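Side-chain contacts in isoaspartyl dipeptidase (Fervidobacterium islandicum, PDB 7CDH), which probably hydrolyses isoaspartyl (beta-aspartyl) dipeptides at a two-zinc site of the amidohydrolase family, consistent with a role in protein repair: residues A177-G182 with G190-H195; G155-S160 with E170-I175; F11-I16 with I330-P335; A309-I314 with D353-D358; P222-R227 with S283-G288. All blocks are in the same frame, centred on the assembly; numbering follows the deposited sequence.

Interaction 1: A177-G182 with G190-H195; sequences ADIRVG and GIVNFH. With ZN (zinc ion), chain K.
I179 sits on helix 169-186 close to where the chain, after the turn at G190, runs back as strand 191-196. Within the short helical piece the backbone bonds are regular, V181 N reaching A177 O at 3.0 Å and G182 N reaching D178 O at 2.9 Å. G190, with positive phi, leads into the strand and turns its carbonyl oxygen to I179.

The side-chain contact rests on one isoleucine. The CG2 branch of I179 lies between its backbone N and carbonyl carbon, and from there it meets CG2 of V192 at 3.3 Å, the two side chains crossing at a slant. The same methyl lies 3.7 Å from the carbonyl oxygen of G190, so it covers the start of the strand as well as the valine. V192 splits its two methyls: CG2 goes to the helix, while CG1 stands over one face of the F194 ring, offset toward the rim. Farther along the strand, H195 takes no part in this packing; its ND1 binds one zinc ion at 2.1 Å.

This is the return half of a beta-alpha-beta crossover in the TIM barrel. V192 also packs on V154 and I157 of the parallel neighbour, strand 151-159, and I179 on I145 of helix 141-147. The helix also meets a second subunit, where D178 forms a salt bridge with R131 of that chain, and strand 220-223 flanks strand 191-196.

Interaction 2: G155-S160 with E170-I175; sequences GEIAIS and EEILRI. With ZN (zinc ion), chain L; ZN (zinc ion), chain K.
I157 meets I172 and I175 through methyl groups alone, without any ring; the flat group here belongs to the residue before it, E156, whose carboxylate turns to the zinc site instead. The contact is the outgoing half of the beta-alpha-beta unit made by strand 151-159, helix 169-186 and strand 191-196 of the TIM barrel. The two carboxylate oxygens of E156 are shared out, OE1 to one zinc ion at 2.2 Å and OE2 to the other at 2.0 Å, so that the group bridges the pair. The peptide bond before E156 is cis, and CG lies between the backbone N and the carbonyl carbon (chi1 44°), from where the chain runs out extended to the metals. H195 and H224 complete one zinc site; H61, H63 and D285 complete the other.

While E156 faces the metals, I157 points to the helix, and its side chain runs past those of I172 and I175 in opposite senses. Each branch has its own partner. I157 also packs on V192 and V132, and I172 on Y205 and I209 of helix 204-212. Salt bridges join the helix to other subunits: R174 to E171 of the second subunit, and E171 to R174 of a third. Of the two methyl meetings in the core, CD1 of I157 comes to 3.6 Å from CG2 of I175, whereas CG2 of I157 stays 4.1 Å from CD1 of I172.

Interaction 3: F11-I16 with I330-P335; sequences FSPEYI and ISTTNP
P13, preceded by a cis peptide bond, stands in the turn between strands 8-11 and 15-17 and faces T332 and T333, where the chain enters helix 333-339. The turn is pinned inside itself: the carbonyl oxygen of E14 accepts from S12 N at 3.0 Å and from S12 OG at 2.8 Å. The hydroxyl lies in the carbonyl plane, on a lone pair, at a C=O...OG angle of 123°.

The proline ring presents its CG to both threonines. T333 OG1 is 3.5 Å from P13 CG, the two side chains crossing at about a right angle, and T332 OG1 is 3.9 Å from the same carbon as P13 and T332 pass in opposite senses. These are van der Waals meetings of oxygen with carbon. T332 holds the N-cap position, but its side chain makes no capping bond: with chi1 at 68°, OG1 turns back to the L328 carbonyl oxygen. L328 packs on P13 too.

Through this contact a turn near the N terminus touches the beginning of a late helix, as expected for amidohydrolases, in which N- and C-terminal strands build a small beta domain beside the TIM barrel.

Interaction 4: A309-I314 with D353-D358; sequences AVWYTI and DFILVD
W311 reaches from helix 309-318 to V357 and I355, which both point at it from strand 354-358. From CB, the indole leaves with CG anti to the backbone N (chi1 -177°), carrying the ring system out toward the strand. On the five-membered part, NE1 is hydrogen-bonded to the carbonyl oxygen of F362, which helps hold the ring's rotation and satisfies its buried N-H. The six-membered part does the packing. CZ2 sits against the fork of V357, 3.7 Å from CG2 and 3.8 Å from CG1. CH2 at the far end is 3.9 Å from V357 CG2, the valine approaching the ring obliquely. CZ3 meets I355 CD1 more loosely, at 4.4 Å, with that methyl over one face of the indole.

L54 of strand 51-59 and I364 of strand 364-369 pack on W311 as well, so the indole is wedged among three strands. A helix setting its aromatic side chain against strand 354-358, which pairs with strands 51-59 and 364-369, is consistent with the junction between barrel and small beta domain in amidohydrolases.

Interaction 5: P222-R227 with S283-G288; sequences PTHMSR and SSDGQG. With ZN (zinc ion), chain K; ZN (zinc ion), chain L.
H224 and D285 form the close side of this contact, and T223 and S283 the looser, water-bridged one. On the close side, D285 OD2 lies at the edge of the imidazole, near its plane, 3.5 Å from H224 CE1. The two side chains cross at about a right angle, with ring and carboxylate planes 43° apart. Each is a metal ligand: H224 NE2 binds one zinc ion at 2.3 Å, and D285 OD1 binds the other at 2.4 Å, the carboxylate having been swung round with CG roughly anti to its backbone N (chi1 -153°). Two further contacts steady the imidazole. Its ND1 is hydrogen-bonded to T248 OG1, and CG2 of T223 lies over one of its faces, offset toward the rim.

A step away the hydroxyls of the two segments stand farther apart. T223 OG1 and S283 OG are 4.0 Å from each other, and a water lies between them, donating to T223 OG1 at 3.1 Å and to S283 OG at 2.6 Å. Each hydroxyl also pairs with OD2 of D246, so this second-shell carboxylate links both hydroxyls, and the water links them too.

The backbone frames the ligands with turns: a type I turn begins at H224 and a type II turn at D285, on either side of the zinc ions bridged by E156. Metal ligands carried just past the ends of strands 220-223 and 280-283 are the hallmark of the binuclear amidohydrolase site at the mouth of a TIM barrel.

Overall arrangement
From the N terminus, interaction 3 opens first at F11-I16 and closes only at I330-P335, a loop of over 300 residues. Nested inside it, one after another, lie interaction 2, interaction 1 and interaction 5. Interactions 2 and 1 share helix 169-186 and make successive halves of one crossover; backbone bonds join their strands, and the neighbouring strand brings in interaction 5. These three supply ligands to the zinc pair. Interaction 4 starts within the long loop and ends beyond it, so it crosses interaction 3, with S331 packing on V310 and I314. Interactions 3 and 4 thus tie N-terminal and C-terminal parts to the barrel, their centres about 31 and 33 Å from that of interaction 2.

Interaction 1: A177-G182 with G190-H195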
# COMPACT_ATOMS: atom_id res chain seq x y z
N ALA A 177 12.48 22.36 -0.52
CA ALA A 177 13.13 21.95 -1.79
C ALA A 177 12.11 21.34 -2.76
O ALA A 177 12.20 21.61 -3.96
CB ALA A 177 14.27 20.99 -1.55
N ASP A 178 11.14 20.58 -2.26
CA ASP A 178 10.12 19.93 -3.13
C ASP A 178 9.21 21.01 -3.73
O ASP A 178 8.95 20.97 -4.92
CB ASP A 178 9.40 18.82 -2.37
CG ASP A 178 10.25 17.56 -2.19
OD1 ASP A 178 11.44 17.55 -2.67
OD2 ASP A 178 9.73 16.56 -1.54
N ILE A 179 8.80 22.01 -2.97
CA ILE A 179 7.84 23.00 -3.50
C ILE A 179 8.61 23.96 -4.42
O ILE A 179 8.07 24.31 -5.48
CB ILE A 179 7.05 23.65 -2.36
CG1 ILE A 179 5.60 23.95 -2.77
CG2 ILE A 179 7.74 24.89 -1.84
CD1 ILE A 179 4.78 22.71 -3.11
N ARG A 180 9.86 24.26 -4.13
CA ARG A 180 10.72 25.06 -5.04
C ARG A 180 10.87 24.32 -6.37
O ARG A 180 10.68 24.93 -7.44
CB ARG A 180 12.08 25.39 -4.43
CG ARG A 180 13.11 25.82 -5.46
CD ARG A 180 14.23 26.57 -4.79
NE ARG A 180 15.25 26.99 -5.75
CZ ARG A 180 15.10 27.92 -6.70
NH1 ARG A 180 13.95 28.54 -6.88
NH2 ARG A 180 16.11 28.22 -7.49
N VAL A 181 11.21 23.04 -6.35
CA VAL A 181 11.45 22.34 -7.65
C VAL A 181 10.12 22.18 -8.39
O VAL A 181 10.08 22.38 -9.65
CB VAL A 181 12.21 21.04 -7.44
CG1 VAL A 181 12.08 20.11 -8.64
CG2 VAL A 181 13.67 21.36 -7.16
N GLY A 182 9.06 21.84 -7.66
CA GLY A 182 7.73 21.70 -8.26
C GLY A 182 7.29 23.00 -8.90
O GLY A 182 6.68 22.95 -9.98
N GLY A 190 6.00 28.67 -6.11
CA GLY A 190 6.41 27.65 -5.13
C GLY A 190 6.63 28.24 -3.76
O GLY A 190 7.76 28.26 -3.31
N ILE A 191 5.57 28.70 -3.11
CA ILE A 191 5.66 29.41 -1.80
C ILE A 191 5.54 28.37 -0.68
O ILE A 191 4.75 27.44 -0.82
CB ILE A 191 4.58 30.50 -1.71
CG1 ILE A 191 4.73 31.54 -2.83
CG2 ILE A 191 4.56 31.14 -0.33
CD1 ILE A 191 6.17 32.01 -3.05
N VAL A 192 6.38 28.46 0.33
CA VAL A 192 6.11 27.82 1.64
C VAL A 192 5.60 28.95 2.54
O VAL A 192 6.34 29.88 2.73
CB VAL A 192 7.36 27.14 2.23
CG1 VAL A 192 7.06 26.45 3.55
CG2 VAL A 192 7.97 26.18 1.23
N ASN A 193 4.36 28.84 3.03
CA ASN A 193 3.75 29.76 4.00
C ASN A 193 3.93 29.13 5.38
O ASN A 193 3.46 27.99 5.60
CB ASN A 193 2.30 30.05 3.60
CG ASN A 193 1.56 30.95 4.56
OD1 ASN A 193 0.41 30.68 4.89
ND2 ASN A 193 2.16 32.06 4.95
N PHE A 194 4.64 29.83 6.27
CA PHE A 194 4.89 29.38 7.66
C PHE A 194 3.91 30.11 8.55
O PHE A 194 3.92 31.35 8.55
CB PHE A 194 6.32 29.69 8.10
CG PHE A 194 7.35 28.90 7.34
CD1 PHE A 194 7.58 27.57 7.64
CD2 PHE A 194 8.04 29.47 6.29
CE1 PHE A 194 8.51 26.84 6.92
CE2 PHE A 194 8.96 28.73 5.57
CZ PHE A 194 9.20 27.42 5.89
N HIS A 195 3.05 29.36 9.25
CA HIS A 195 2.38 29.86 10.46
C HIS A 195 3.43 29.98 11.56
O HIS A 195 3.98 28.95 11.98
CB HIS A 195 1.24 28.96 10.88
CG HIS A 195 0.74 29.27 12.25
ND1 HIS A 195 -0.37 30.05 12.45
CD2 HIS A 195 1.24 28.95 13.47
CE1 HIS A 195 -0.56 30.18 13.76
NE2 HIS A 195 0.41 29.50 14.42
ZN ZN K . -1.85 30.79 11.13

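Interaction 2: G155-S160 with E170-I175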
# COMPACT_ATOMS: atom_id res chain seq x y z
N GLY A 155 1.33 25.11 2.73
CA GLY A 155 0.99 26.01 3.83
C GLY A 155 -0.36 25.63 4.43
O GLY A 155 -1.08 24.86 3.82
N GLU A 156 -0.64 26.18 5.62
CA GLU A 156 0.36 26.95 6.33
C GLU A 156 1.06 26.02 7.34
O GLU A 156 0.41 25.53 8.25
CB GLU A 156 -0.24 28.21 6.97
CG GLU A 156 -1.56 27.99 7.66
CD GLU A 156 -2.07 29.10 8.57
OE1 GLU A 156 -1.27 29.92 9.14
OE2 GLU A 156 -3.32 29.18 8.66
N ILE A 157 2.35 25.78 7.16
CA ILE A 157 3.18 24.89 8.02
C ILE A 157 3.44 25.62 9.33
O ILE A 157 3.93 26.73 9.28
CB ILE A 157 4.47 24.54 7.28
CG1 ILE A 157 4.14 23.73 6.02
CG2 ILE A 157 5.44 23.82 8.19
CD1 ILE A 157 5.36 23.40 5.22
N ALA A 158 3.07 25.04 10.45
CA ALA A 158 3.26 25.65 11.77
C ALA A 158 4.68 25.39 12.24
O ALA A 158 5.14 24.24 12.19
CB ALA A 158 2.25 25.12 12.77
N ILE A 159 5.33 26.45 12.70
CA ILE A 159 6.63 26.42 13.44
C ILE A 159 6.45 27.30 14.67
O ILE A 159 5.63 28.23 14.63
CB ILE A 159 7.75 26.92 12.52
CG1 ILE A 159 7.38 28.28 11.91
CG2 ILE A 159 8.04 25.88 11.45
CD1 ILE A 159 8.54 29.03 11.31
N SER A 160 7.22 27.03 15.70
CA SER A 160 7.31 27.85 16.92
C SER A 160 5.89 28.08 17.43
O SER A 160 5.52 29.23 17.68
CB SER A 160 8.05 29.13 16.64
OG SER A 160 9.35 28.86 16.09
N GLU A 170 15.47 19.32 8.93
CA GLU A 170 15.58 18.37 7.80
C GLU A 170 14.21 18.19 7.14
O GLU A 170 14.16 18.26 5.89
CB GLU A 170 16.21 17.06 8.27
CG GLU A 170 17.72 17.19 8.52
CD GLU A 170 18.42 15.97 9.12
OE1 GLU A 170 17.72 15.02 9.56
OE2 GLU A 170 19.69 15.97 9.16
N GLU A 171 13.15 17.97 7.93
CA GLU A 171 11.79 17.77 7.37
C GLU A 171 11.39 19.04 6.61
O GLU A 171 10.95 18.92 5.44
CB GLU A 171 10.77 17.46 8.45
CG GLU A 171 10.94 16.12 9.13
CD GLU A 171 9.90 15.87 10.23
OE1 GLU A 171 9.82 16.70 11.16
OE2 GLU A 171 9.15 14.85 10.14
N ILE A 172 11.54 20.22 7.23
CA ILE A 172 11.30 21.54 6.56
C ILE A 172 12.09 21.62 5.24
O ILE A 172 11.49 22.01 4.24
CB ILE A 172 11.66 22.75 7.46
CG1 ILE A 172 10.85 22.79 8.76
CG2 ILE A 172 11.48 24.04 6.68
CD1 ILE A 172 9.37 22.54 8.53
N LEU A 173 13.39 21.35 5.23
CA LEU A 173 14.24 21.53 4.02
C LEU A 173 13.70 20.67 2.87
O LEU A 173 13.66 21.17 1.71
CB LEU A 173 15.70 21.16 4.31
CG LEU A 173 16.53 22.22 5.04
CD1 LEU A 173 17.90 21.67 5.38
CD2 LEU A 173 16.64 23.49 4.21
N ARG A 174 13.32 19.41 3.16
CA ARG A 174 12.80 18.53 2.12
C ARG A 174 11.55 19.18 1.51
O ARG A 174 11.48 19.26 0.25
CB ARG A 174 12.55 17.14 2.70
CG ARG A 174 11.88 16.16 1.74
CD ARG A 174 12.64 15.83 0.47
NE ARG A 174 14.08 15.83 0.66
CZ ARG A 174 14.76 14.89 1.31
NH1 ARG A 174 14.12 13.85 1.83
NH2 ARG A 174 16.07 15.01 1.44
N ILE A 175 10.63 19.68 2.34
CA ILE A 175 9.35 20.31 1.91
C ILE A 175 9.66 21.58 1.10
O ILE A 175 9.08 21.74 0.02
CB ILE A 175 8.44 20.59 3.13
CG1 ILE A 175 7.88 19.29 3.72
CG2 ILE A 175 7.31 21.57 2.78
CD1 ILE A 175 7.62 19.42 5.20
ZN ZN L . -4.30 30.93 9.05
ZN ZN K . -1.85 30.79 11.13

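Interaction 3: F11-I16 with I330-P335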
# COMPACT_ATOMS: atom_id res chain seq x y z
N PHE A 11 -5.26 55.10 -8.94
CA PHE A 11 -4.03 54.61 -8.26
C PHE A 11 -3.72 53.23 -8.80
O PHE A 11 -4.53 52.33 -8.68
CB PHE A 11 -4.21 54.58 -6.75
CG PHE A 11 -4.49 55.90 -6.10
CD1 PHE A 11 -5.74 56.49 -6.19
CD2 PHE A 11 -3.51 56.53 -5.36
CE1 PHE A 11 -6.00 57.69 -5.55
CE2 PHE A 11 -3.78 57.73 -4.72
CZ PHE A 11 -5.02 58.31 -4.82
N SER A 12 -2.55 53.08 -9.40
CA SER A 12 -2.23 52.00 -10.35
C SER A 12 -1.43 50.85 -9.72
O SER A 12 -1.25 49.83 -10.38
CB SER A 12 -1.50 52.62 -11.53
OG SER A 12 -0.22 53.10 -11.13
N PRO A 13 -0.90 50.88 -8.47
CA PRO A 13 -1.19 51.83 -7.40
C PRO A 13 -0.47 53.20 -7.31
O PRO A 13 -0.94 54.05 -6.54
CB PRO A 13 -0.79 51.01 -6.15
CG PRO A 13 0.38 50.19 -6.60
CD PRO A 13 0.04 49.84 -8.02
N GLU A 14 0.60 53.44 -8.07
CA GLU A 14 1.19 54.81 -8.24
C GLU A 14 0.09 55.77 -8.71
O GLU A 14 -0.65 55.42 -9.65
CB GLU A 14 2.33 54.85 -9.26
CG GLU A 14 3.65 54.34 -8.73
CD GLU A 14 4.64 53.91 -9.80
OE1 GLU A 14 5.65 54.63 -10.00
OE2 GLU A 14 4.41 52.85 -10.43
N TYR A 15 -0.01 56.94 -8.08
CA TYR A 15 -1.06 57.94 -8.40
C TYR A 15 -0.77 58.53 -9.78
O TYR A 15 0.32 59.07 -9.98
CB TYR A 15 -1.13 59.02 -7.32
CG TYR A 15 -2.17 60.06 -7.63
CD1 TYR A 15 -3.51 59.77 -7.48
CD2 TYR A 15 -1.83 61.31 -8.11
CE1 TYR A 15 -4.49 60.69 -7.78
CE2 TYR A 15 -2.80 62.25 -8.41
CZ TYR A 15 -4.13 61.95 -8.24
OH TYR A 15 -5.11 62.85 -8.51
N ILE A 16 -1.69 58.37 -10.72
CA ILE A 16 -1.54 58.91 -12.11
C ILE A 16 -2.70 59.87 -12.40
O ILE A 16 -2.89 60.21 -13.58
CB ILE A 16 -1.43 57.77 -13.14
CG1 ILE A 16 -2.72 56.94 -13.23
CG2 ILE A 16 -0.23 56.90 -12.84
CD1 ILE A 16 -2.67 55.92 -14.35
N ILE A 330 0.80 46.70 0.05
CA ILE A 330 0.72 45.55 1.00
C ILE A 330 -0.38 44.55 0.58
O ILE A 330 -0.38 43.42 1.10
CB ILE A 330 0.48 46.04 2.44
CG1 ILE A 330 -0.85 46.76 2.59
CG2 ILE A 330 1.66 46.86 2.92
CD1 ILE A 330 -1.01 47.37 3.97
N SER A 331 -1.29 44.99 -0.27
CA SER A 331 -2.50 44.26 -0.70
C SER A 331 -2.59 44.25 -2.22
O SER A 331 -3.55 43.69 -2.70
CB SER A 331 -3.74 44.83 -0.08
OG SER A 331 -3.67 44.68 1.32
N THR A 332 -1.61 44.75 -2.95
CA THR A 332 -1.66 44.73 -4.42
C THR A 332 -0.29 44.29 -4.93
O THR A 332 -0.11 43.14 -5.28
CB THR A 332 -2.21 46.06 -4.97
OG1 THR A 332 -1.34 47.18 -4.75
CG2 THR A 332 -3.57 46.40 -4.39
N THR A 333 0.67 45.20 -4.97
CA THR A 333 1.98 44.93 -5.61
C THR A 333 2.67 43.78 -4.88
O THR A 333 3.21 42.95 -5.58
CB THR A 333 2.84 46.21 -5.61
OG1 THR A 333 1.98 47.15 -6.24
CG2 THR A 333 4.16 46.06 -6.32
N ASN A 334 2.72 43.80 -3.54
CA ASN A 334 3.60 42.87 -2.78
C ASN A 334 3.07 41.43 -2.90
O ASN A 334 3.84 40.52 -3.22
CB ASN A 334 3.86 43.36 -1.35
CG ASN A 334 4.63 44.67 -1.30
OD1 ASN A 334 5.22 45.08 -2.29
ND2 ASN A 334 4.61 45.33 -0.15
N PRO A 335 1.77 41.14 -2.65
CA PRO A 335 1.23 39.79 -2.83
C PRO A 335 1.37 39.31 -4.28
O PRO A 335 1.82 38.21 -4.48
CB PRO A 335 -0.25 39.91 -2.48
CG PRO A 335 -0.32 41.14 -1.60
CD PRO A 335 0.75 42.07 -2.14

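Interaction 4: A309-I314 with D353-D358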
# COMPACT_ATOMS: atom_id res chain seq x y z
N ALA A 309 -11.09 42.78 7.17
CA ALA A 309 -9.89 43.28 7.85
C ALA A 309 -8.92 43.97 6.87
O ALA A 309 -8.12 44.79 7.33
CB ALA A 309 -9.20 42.16 8.58
N VAL A 310 -8.95 43.66 5.58
CA VAL A 310 -7.86 44.12 4.69
C VAL A 310 -8.05 45.62 4.42
O VAL A 310 -7.09 46.41 4.61
CB VAL A 310 -7.79 43.29 3.40
CG1 VAL A 310 -6.98 44.02 2.33
CG2 VAL A 310 -7.18 41.92 3.67
N TRP A 311 -9.24 46.01 4.00
CA TRP A 311 -9.53 47.42 3.66
C TRP A 311 -9.59 48.23 4.96
O TRP A 311 -9.12 49.39 4.99
CB TRP A 311 -10.80 47.51 2.83
CG TRP A 311 -11.13 48.89 2.39
CD1 TRP A 311 -12.25 49.59 2.70
CD2 TRP A 311 -10.31 49.76 1.60
NE1 TRP A 311 -12.21 50.82 2.13
CE2 TRP A 311 -11.03 50.96 1.43
CE3 TRP A 311 -9.06 49.64 0.98
CZ2 TRP A 311 -10.54 52.04 0.69
CZ3 TRP A 311 -8.56 50.71 0.26
CH2 TRP A 311 -9.30 51.89 0.12
N TYR A 312 -10.06 47.62 6.02
CA TYR A 312 -10.07 48.25 7.36
C TYR A 312 -8.63 48.66 7.72
O TYR A 312 -8.45 49.79 8.22
CB TYR A 312 -10.67 47.30 8.39
CG TYR A 312 -10.76 47.87 9.79
CD1 TYR A 312 -11.74 48.77 10.15
CD2 TYR A 312 -9.84 47.51 10.74
CE1 TYR A 312 -11.82 49.27 11.43
CE2 TYR A 312 -9.89 48.00 12.03
CZ TYR A 312 -10.89 48.89 12.38
OH TYR A 312 -10.92 49.35 13.65
N THR A 313 -7.67 47.75 7.52
CA THR A 313 -6.26 47.92 7.97
C THR A 313 -5.62 49.01 7.09
O THR A 313 -5.00 49.88 7.65
CB THR A 313 -5.49 46.59 8.03
OG1 THR A 313 -6.09 45.79 9.06
CG2 THR A 313 -4.02 46.76 8.36
N ILE A 314 -5.88 49.01 5.79
CA ILE A 314 -5.41 50.07 4.87
C ILE A 314 -5.94 51.45 5.34
O ILE A 314 -5.15 52.42 5.38
CB ILE A 314 -5.82 49.73 3.43
CG1 ILE A 314 -5.04 48.53 2.92
CG2 ILE A 314 -5.66 50.93 2.51
CD1 ILE A 314 -5.62 47.93 1.66
N ASP A 353 -9.04 43.72 -12.65
CA ASP A 353 -9.52 43.62 -11.25
C ASP A 353 -9.29 44.97 -10.57
O ASP A 353 -8.10 45.35 -10.43
CB ASP A 353 -8.79 42.52 -10.47
CG ASP A 353 -8.75 41.15 -11.12
OD1 ASP A 353 -9.57 40.89 -12.04
OD2 ASP A 353 -7.90 40.33 -10.67
N PHE A 354 -10.38 45.63 -10.16
CA PHE A 354 -10.40 47.03 -9.64
C PHE A 354 -11.41 47.19 -8.51
O PHE A 354 -12.39 46.45 -8.47
CB PHE A 354 -10.91 48.02 -10.69
CG PHE A 354 -10.37 47.86 -12.09
CD1 PHE A 354 -9.01 47.83 -12.33
CD2 PHE A 354 -11.23 47.80 -13.17
CE1 PHE A 354 -8.52 47.66 -13.61
CE2 PHE A 354 -10.74 47.67 -14.46
CZ PHE A 354 -9.39 47.60 -14.67
N ILE A 355 -11.17 48.14 -7.61
CA ILE A 355 -12.23 48.64 -6.69
C ILE A 355 -12.39 50.15 -6.93
O ILE A 355 -11.43 50.84 -7.33
CB ILE A 355 -11.96 48.30 -5.21
CG1 ILE A 355 -10.66 48.92 -4.69
CG2 ILE A 355 -11.98 46.80 -4.99
CD1 ILE A 355 -10.48 48.86 -3.18
N LEU A 356 -13.59 50.62 -6.72
CA LEU A 356 -13.93 52.05 -6.80
C LEU A 356 -14.29 52.48 -5.39
O LEU A 356 -15.17 51.88 -4.78
CB LEU A 356 -15.07 52.22 -7.80
CG LEU A 356 -14.65 52.09 -9.26
CD1 LEU A 356 -15.85 51.81 -10.13
CD2 LEU A 356 -13.95 53.37 -9.72
N VAL A 357 -13.55 53.45 -4.88
CA VAL A 357 -13.72 53.96 -3.50
C VAL A 357 -14.24 55.39 -3.58
O VAL A 357 -13.94 56.12 -4.53
CB VAL A 357 -12.36 53.81 -2.82
CG1 VAL A 357 -12.29 54.54 -1.50
CG2 VAL A 357 -12.05 52.33 -2.66
N ASP A 358 -15.10 55.78 -2.65
CA ASP A 358 -15.57 57.17 -2.53
C ASP A 358 -14.41 58.03 -1.98
O ASP A 358 -13.83 57.64 -0.96
CB ASP A 358 -16.81 57.19 -1.63
CG ASP A 358 -17.44 58.55 -1.58
OD1 ASP A 358 -16.88 59.43 -0.85
OD2 ASP A 358 -18.45 58.72 -2.31

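Interaction 5: P222-R227 with S283-G288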
# COMPACT_ATOMS: atom_id res chain seq x y z
N PRO A 222 6.75 33.77 5.85
CA PRO A 222 6.16 33.63 7.18
C PRO A 222 4.98 34.58 7.38
O PRO A 222 5.06 35.64 6.87
CB PRO A 222 7.32 34.00 8.10
CG PRO A 222 8.10 35.02 7.30
CD PRO A 222 8.05 34.47 5.88
N THR A 223 3.96 34.21 8.16
CA THR A 223 2.82 35.10 8.52
C THR A 223 2.78 35.25 10.05
O THR A 223 3.62 34.64 10.73
CB THR A 223 1.52 34.62 7.87
OG1 THR A 223 0.50 35.59 8.15
CG2 THR A 223 1.07 33.25 8.34
N HIS A 224 1.83 36.04 10.56
CA HIS A 224 1.69 36.42 12.00
C HIS A 224 2.96 37.13 12.46
O HIS A 224 3.30 37.02 13.60
CB HIS A 224 1.39 35.20 12.88
CG HIS A 224 0.29 34.40 12.30
ND1 HIS A 224 -0.89 35.00 11.91
CD2 HIS A 224 0.21 33.11 11.93
CE1 HIS A 224 -1.66 34.10 11.34
NE2 HIS A 224 -1.01 32.95 11.35
N MET A 225 3.62 37.82 11.57
CA MET A 225 4.93 38.45 11.85
C MET A 225 4.78 39.79 12.60
O MET A 225 5.79 40.28 13.02
CB MET A 225 5.69 38.61 10.54
CG MET A 225 6.13 37.25 10.04
SD MET A 225 7.15 36.33 11.22
CE MET A 225 8.63 37.34 11.23
N SER A 226 3.56 40.27 12.89
CA SER A 226 3.31 41.37 13.85
C SER A 226 2.81 40.84 15.19
O SER A 226 2.41 41.62 16.00
CB SER A 226 2.38 42.43 13.28
OG SER A 226 1.09 41.92 12.99
N ARG A 227 2.87 39.54 15.45
CA ARG A 227 2.38 38.92 16.71
C ARG A 227 3.06 39.61 17.91
O ARG A 227 2.41 39.79 18.94
CB ARG A 227 2.62 37.42 16.59
CG ARG A 227 2.45 36.61 17.87
CD ARG A 227 2.98 35.19 17.73
NE ARG A 227 2.33 34.44 16.67
CZ ARG A 227 1.08 33.97 16.73
NH1 ARG A 227 0.56 33.32 15.70
NH2 ARG A 227 0.34 34.19 17.80
N SER A 283 -2.78 40.07 5.51
CA SER A 283 -3.81 39.04 5.22
C SER A 283 -4.87 39.03 6.34
O SER A 283 -4.54 39.33 7.51
CB SER A 283 -3.15 37.69 5.05
OG SER A 283 -2.58 37.24 6.27
N SER A 284 -6.10 38.68 6.00
CA SER A 284 -7.22 38.67 6.98
C SER A 284 -7.05 37.51 7.94
O SER A 284 -7.40 37.66 9.14
CB SER A 284 -8.54 38.56 6.32
OG SER A 284 -8.55 37.50 5.38
N ASP A 285 -6.54 36.39 7.42
CA ASP A 285 -6.72 35.07 8.08
C ASP A 285 -8.23 34.81 8.19
O ASP A 285 -8.71 34.42 9.27
CB ASP A 285 -6.04 35.07 9.45
CG ASP A 285 -5.63 33.68 9.87
OD1 ASP A 285 -5.76 32.80 9.03
OD2 ASP A 285 -5.12 33.50 11.00
N GLY A 286 -8.97 35.13 7.14
CA GLY A 286 -10.44 35.14 7.16
C GLY A 286 -10.97 33.75 7.46
O GLY A 286 -10.37 32.81 6.93
N GLN A 287 -12.05 33.67 8.25
CA GLN A 287 -12.68 32.42 8.78
C GLN A 287 -11.75 31.71 9.78
O GLN A 287 -12.15 30.66 10.30
CB GLN A 287 -13.09 31.50 7.64
CG GLN A 287 -13.84 32.24 6.55
CD GLN A 287 -14.99 33.04 7.12
OE1 GLN A 287 -15.09 34.26 6.96
NE2 GLN A 287 -15.87 32.36 7.83
N GLY A 288 -10.56 32.25 10.04
CA GLY A 288 -9.65 31.73 11.06
C GLY A 288 -10.29 31.81 12.44
O GLY A 288 -11.35 32.48 12.56
ZN ZN K . -1.85 30.79 11.13
ZN ZN L . -4.30 30.93 9.05
O HOH W 1 -2.42 36.38 8.75